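PDB 3CZ8: putative sporulation-specific glycosylase ydhD from Bacillus subtilis subsp. subtilis str. 168, which probably hydrolyses glycosidic bonds in chitin-like polysaccharides during sporulation, its glycosyl hydrolase family 18 catalytic domain being the part described here. Local coordinates for residues 199-202 against 203-207; 293-297 against 298-302. The protein carries 1 engineered substitution. One frame throughout, in Å; residues are numbered along the deposited sequence.

Overall arrangement
Both contacts lie on the TIM-barrel part of this family 18 domain and follow one another along the chain without overlapping. Contact 1 is a run of turns in helix 198-208, which comes after strand 177-181 and leads to strand 217-220. The chain then builds the five-stranded antiparallel sheet and enters helix 285-297. Contact 2 ends that helix and hands the chain to strand 302-310, which pairs with both strand 217-220 and strand 9-17. Neither contact closes a long loop, but their centres are 12 Å apart and they touch: Arg202 forms a salt bridge with Glu297, joining two neighbouring outer helices.

Contact 1 (199-202 against 203-207); sequences TEIR and RTIEF
Two turns of helix 198-208, one of the helices wrapped round the TIM barrel, carry this contact in i to i+4 backbone bonds and in side chains that fold back on them. The carbonyl of Glu200 is gripped twice: Thr204 N and OG1 both bond to its O from opposite faces of the carbonyl plane, OG1 at 2.7 Å. The hydroxyl gets there because OG1 lies beside its own backbone N, anti to the carbonyl carbon (chi1 -59°), so this buried threonine satisfies its polar group within the helix. One residue earlier, Thr199 O accepts Arg203 N at 3.3 Å and a weak bond from Arg203 NH1 at 3.1 Å; the oxygen lies at the edge of the guanidinium, near its plane. The Arg203 chain runs extended from CG to NE and passes the Glu200 carboxylate, whose plane is only 12° from that of the guanidinium. Glu200 OE2 stands 3.8 Å from Arg203 NH1, well out of the guanidinium plane, so this long salt bridge is one of charge alone. On the buried side, Ile201 CG2 meets Ile205 CD1 at 3.9 Å. Arg202 and Glu206 run side by side, CG of Arg202 passing 3.8 Å from OE1 of Glu206, while the Arg202 guanidinium pairs instead with Glu297. Ile201, Arg202 and Ile205 face helix 285-297 through Ile294, Thr204 touches Trp185, and the helix forms the crossover from strand 177-181 to strand 217-220.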
# COMPACT_ATOMS: atom_id res chain seq x y z
N THR A 199 10.73 -23.58 3.60
CA THR A 199 10.50 -25.01 3.68
C THR A 199 9.17 -25.40 3.03
O THR A 199 9.10 -26.37 2.28
CB THR A 199 10.55 -25.50 5.15
OG1 THR A 199 9.70 -24.68 5.97
CG2 THR A 199 11.97 -25.42 5.70
N GLU A 200 8.13 -24.61 3.28
CA GLU A 200 6.82 -24.89 2.70
C GLU A 200 6.71 -24.45 1.23
O GLU A 200 5.92 -25.01 0.47
CB GLU A 200 5.71 -24.28 3.56
CG GLU A 200 5.58 -24.86 4.96
CD GLU A 200 5.35 -26.37 4.98
OE1 GLU A 200 4.47 -26.87 4.25
OE2 GLU A 200 6.06 -27.06 5.75
N ILE A 201 7.50 -23.44 0.85
CA ILE A 201 7.59 -22.98 -0.54
C ILE A 201 8.24 -24.07 -1.39
O ILE A 201 7.76 -24.37 -2.50
CB ILE A 201 8.38 -21.63 -0.63
CG1 ILE A 201 7.56 -20.49 -0.03
CG2 ILE A 201 8.76 -21.28 -2.08
CD1 ILE A 201 8.38 -19.26 0.25
N ARG A 202 9.31 -24.67 -0.86
CA ARG A 202 9.99 -25.82 -1.44
C ARG A 202 9.01 -26.95 -1.75
O ARG A 202 8.95 -27.43 -2.88
CB ARG A 202 11.08 -26.32 -0.48
CG ARG A 202 11.80 -27.60 -0.91
CD ARG A 202 13.12 -27.29 -1.60
NE ARG A 202 14.01 -26.52 -0.74
CZ ARG A 202 15.06 -25.83 -1.17
NH1 ARG A 202 15.38 -25.82 -2.46
NH2 ARG A 202 15.80 -25.15 -0.30
N ARG A 203 8.25 -27.35 -0.73
CA ARG A 203 7.23 -28.39 -0.85
C ARG A 203 6.14 -28.04 -1.86
O ARG A 203 5.70 -28.91 -2.61
CB ARG A 203 6.59 -28.68 0.52
CG ARG A 203 7.42 -29.56 1.43
CD ARG A 203 6.87 -29.53 2.84
NE ARG A 203 7.65 -30.36 3.76
CZ ARG A 203 8.73 -29.95 4.43
NH1 ARG A 203 9.18 -28.71 4.29
NH2 ARG A 203 9.36 -30.79 5.23
N THR A 204 5.70 -26.78 -1.86
CA THR A 204 4.69 -26.28 -2.80
C THR A 204 5.19 -26.40 -4.24
O THR A 204 4.47 -26.92 -5.10
CB THR A 204 4.31 -24.81 -2.50
OG1 THR A 204 3.79 -24.72 -1.16
CG2 THR A 204 3.24 -24.30 -3.47
N ILE A 205 6.42 -25.95 -4.48
CA ILE A 205 7.06 -26.04 -5.80
C ILE A 205 7.17 -27.50 -6.26
O ILE A 205 6.76 -27.83 -7.37
CB ILE A 205 8.44 -25.32 -5.81
CG1 ILE A 205 8.26 -23.80 -5.75
CG2 ILE A 205 9.23 -25.67 -7.08
CD1 ILE A 205 9.54 -23.04 -5.43
N GLU A 206 7.66 -28.36 -5.36
CA GLU A 206 7.89 -29.78 -5.63
C GLU A 206 6.61 -30.50 -6.03
O GLU A 206 6.62 -31.35 -6.93
CB GLU A 206 8.51 -30.46 -4.40
CG GLU A 206 9.64 -31.44 -4.71
CD GLU A 206 11.01 -30.80 -4.64
OE1 GLU A 206 11.39 -30.29 -3.56
OE2 GLU A 206 11.72 -30.81 -5.67
N PHE A 207 5.51 -30.15 -5.36
CA PHE A 207 4.18 -30.65 -5.68
C PHE A 207 3.67 -30.11 -7.02
O PHE A 207 2.98 -30.82 -7.76
CB PHE A 207 3.22 -30.29 -4.54
CG PHE A 207 1.78 -30.65 -4.79
CD1 PHE A 207 1.34 -31.96 -4.64
CD2 PHE A 207 0.85 -29.66 -5.14
CE1 PHE A 207 0.01 -32.29 -4.85
CE2 PHE A 207 -0.48 -29.99 -5.36
CZ PHE A 207 -0.91 -31.31 -5.21

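Contact 2 (293-297 against 298-302)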
# COMPACT_ATOMS: atom_id res chain seq x y z
N GLN A 293 15.68 -16.78 -5.50
CA GLN A 293 16.68 -17.84 -5.59
C GLN A 293 16.06 -19.22 -5.85
O GLN A 293 16.56 -19.96 -6.69
CB GLN A 293 17.55 -17.87 -4.34
CG GLN A 293 18.70 -16.88 -4.35
CD GLN A 293 19.47 -16.87 -3.04
OE1 GLN A 293 19.76 -17.92 -2.46
NE2 GLN A 293 19.81 -15.67 -2.56
N ILE A 294 14.99 -19.55 -5.13
CA ILE A 294 14.30 -20.84 -5.32
C ILE A 294 13.48 -20.88 -6.61
O ILE A 294 13.20 -21.96 -7.16
CB ILE A 294 13.47 -21.27 -4.07
CG1 ILE A 294 13.31 -22.79 -4.04
CG2 ILE A 294 12.12 -20.54 -4.01
CD1 ILE A 294 12.83 -23.35 -2.72
N VAL A 295 13.10 -19.71 -7.11
CA VAL A 295 12.46 -19.58 -8.41
C VAL A 295 13.49 -19.89 -9.50
O VAL A 295 13.18 -20.62 -10.45
CB VAL A 295 11.81 -18.17 -8.58
CG1 VAL A 295 11.65 -17.77 -10.05
CG2 VAL A 295 10.45 -18.15 -7.87
N ARG A 296 14.71 -19.38 -9.32
CA ARG A 296 15.81 -19.61 -10.25
C ARG A 296 16.33 -21.05 -10.19
O ARG A 296 16.65 -21.62 -11.23
CB ARG A 296 16.94 -18.62 -10.00
CG ARG A 296 16.63 -17.20 -10.44
CD ARG A 296 17.72 -16.23 -10.01
NE ARG A 296 18.85 -16.22 -10.95
CZ ARG A 296 19.93 -15.46 -10.82
NH1 ARG A 296 20.06 -14.65 -9.78
NH2 ARG A 296 20.89 -15.53 -11.73
N GLU A 297 16.39 -21.60 -8.98
CA GLU A 297 16.79 -22.99 -8.74
C GLU A 297 15.90 -24.00 -9.49
O GLU A 297 16.40 -24.98 -10.04
CB GLU A 297 16.77 -23.30 -7.23
CG GLU A 297 17.26 -24.70 -6.84
CD GLU A 297 16.93 -25.09 -5.40
OE1 GLU A 297 16.86 -26.30 -5.12
OE2 GLU A 297 16.75 -24.19 -4.54
N TYR A 298 14.60 -23.74 -9.52
CA TYR A 298 13.65 -24.66 -10.14
C TYR A 298 13.23 -24.25 -11.55
O TYR A 298 12.28 -24.82 -12.09
CB TYR A 298 12.42 -24.81 -9.25
CG TYR A 298 12.63 -25.72 -8.07
CD1 TYR A 298 13.00 -25.21 -6.83
CD2 TYR A 298 12.44 -27.09 -8.19
CE1 TYR A 298 13.19 -26.05 -5.73
CE2 TYR A 298 12.61 -27.94 -7.10
CZ TYR A 298 12.99 -27.41 -5.88
OH TYR A 298 13.16 -28.27 -4.81
N ARG A 299 13.97 -23.29 -12.12
CA ARG A 299 13.71 -22.76 -13.47
C ARG A 299 12.26 -22.31 -13.68
O ARG A 299 11.67 -22.52 -14.75
CB ARG A 299 14.14 -23.77 -14.54
CG ARG A 299 15.60 -23.68 -14.95
CD ARG A 299 15.93 -24.71 -16.02
NE ARG A 299 16.68 -24.12 -17.13
CZ ARG A 299 16.12 -23.59 -18.21
NH1 ARG A 299 16.88 -23.06 -19.16
NH2 ARG A 299 14.80 -23.58 -18.35
N LEU A 300 11.69 -21.69 -12.66
CA LEU A 300 10.30 -21.20 -12.70
C LEU A 300 10.21 -19.89 -13.48
O LEU A 300 11.23 -19.25 -13.74
CB LEU A 300 9.77 -21.03 -11.28
CG LEU A 300 8.99 -22.17 -10.61
CD1 LEU A 300 9.28 -23.58 -11.14
CD2 LEU A 300 9.14 -22.10 -9.11
N GLN A 301 8.99 -19.49 -13.84
CA GLN A 301 8.77 -18.31 -14.69
C GLN A 301 9.10 -16.98 -14.02
O GLN A 301 9.79 -16.14 -14.62
CB GLN A 301 7.33 -18.28 -15.21
CG GLN A 301 6.94 -17.03 -16.03
CD GLN A 301 7.65 -16.94 -17.39
OE1 GLN A 301 7.91 -15.84 -17.88
NE2 GLN A 301 7.94 -18.08 -18.01
N ALA A 302 8.62 -16.78 -12.80
CA ALA A 302 8.67 -15.47 -12.16
C ALA A 302 8.36 -15.48 -10.67
O ALA A 302 7.82 -16.45 -10.13
CB ALA A 302 7.71 -14.51 -12.85
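Tyr298 lays its ring alongside Ile294, the two side chains pointing the same way, with CE1 of the ring 3.7 Å from Ile294 CG1. The isoleucine meets it through that branch because CG1 is carried anti to its backbone N (chi1 -155°). The backbone O of Ile294 lies in the ring plane at the ring edge, 3.3 Å from Tyr298 CD1, and also receives Tyr298 N in a bent bond whose donor stands above the carbonyl plane. Glu297 runs beside the same ring, its extended chain bringing OE1 to 3.7 Å from CE1, with the carboxylate turned 28° from the ring plane; its OE2 goes to Arg202. Against helix 198-208, the tyrosine ring packs on Ile205 and its hydroxyl on the Arg202 chain, and OH reaches the Glu206 carboxylate in a probable hydrogen bond to OE1. Replacing Tyr298 by an alanine would probably open a gap beside Ile294 and Ile205 and leave the Glu206 carboxylate without its hydroxyl mate. Beyond the tyrosine, Val295 CG1 lies 4.0 Å from Leu300 CB, the two side chains crossing at about a right angle, and Val295 CG2 comes near Ala302 O. Leu300 and Val295 both also rest on Ile219 of strand 217-220, continuing the apolar layer toward the barrel wall. Arg296 points away from the turn and pairs with Asp20. The backbone closes the turn: Leu300 N bonds to Val295 O at 2.9 Å, nearly straight out from the carbonyl, and Arg299 N makes a weak bond to Arg296 O at 3.3 Å. With positive phi at Arg299 (53°), this is a Schellman motif, here ending helix 285-297 and turning the chain into barrel strand 302-310.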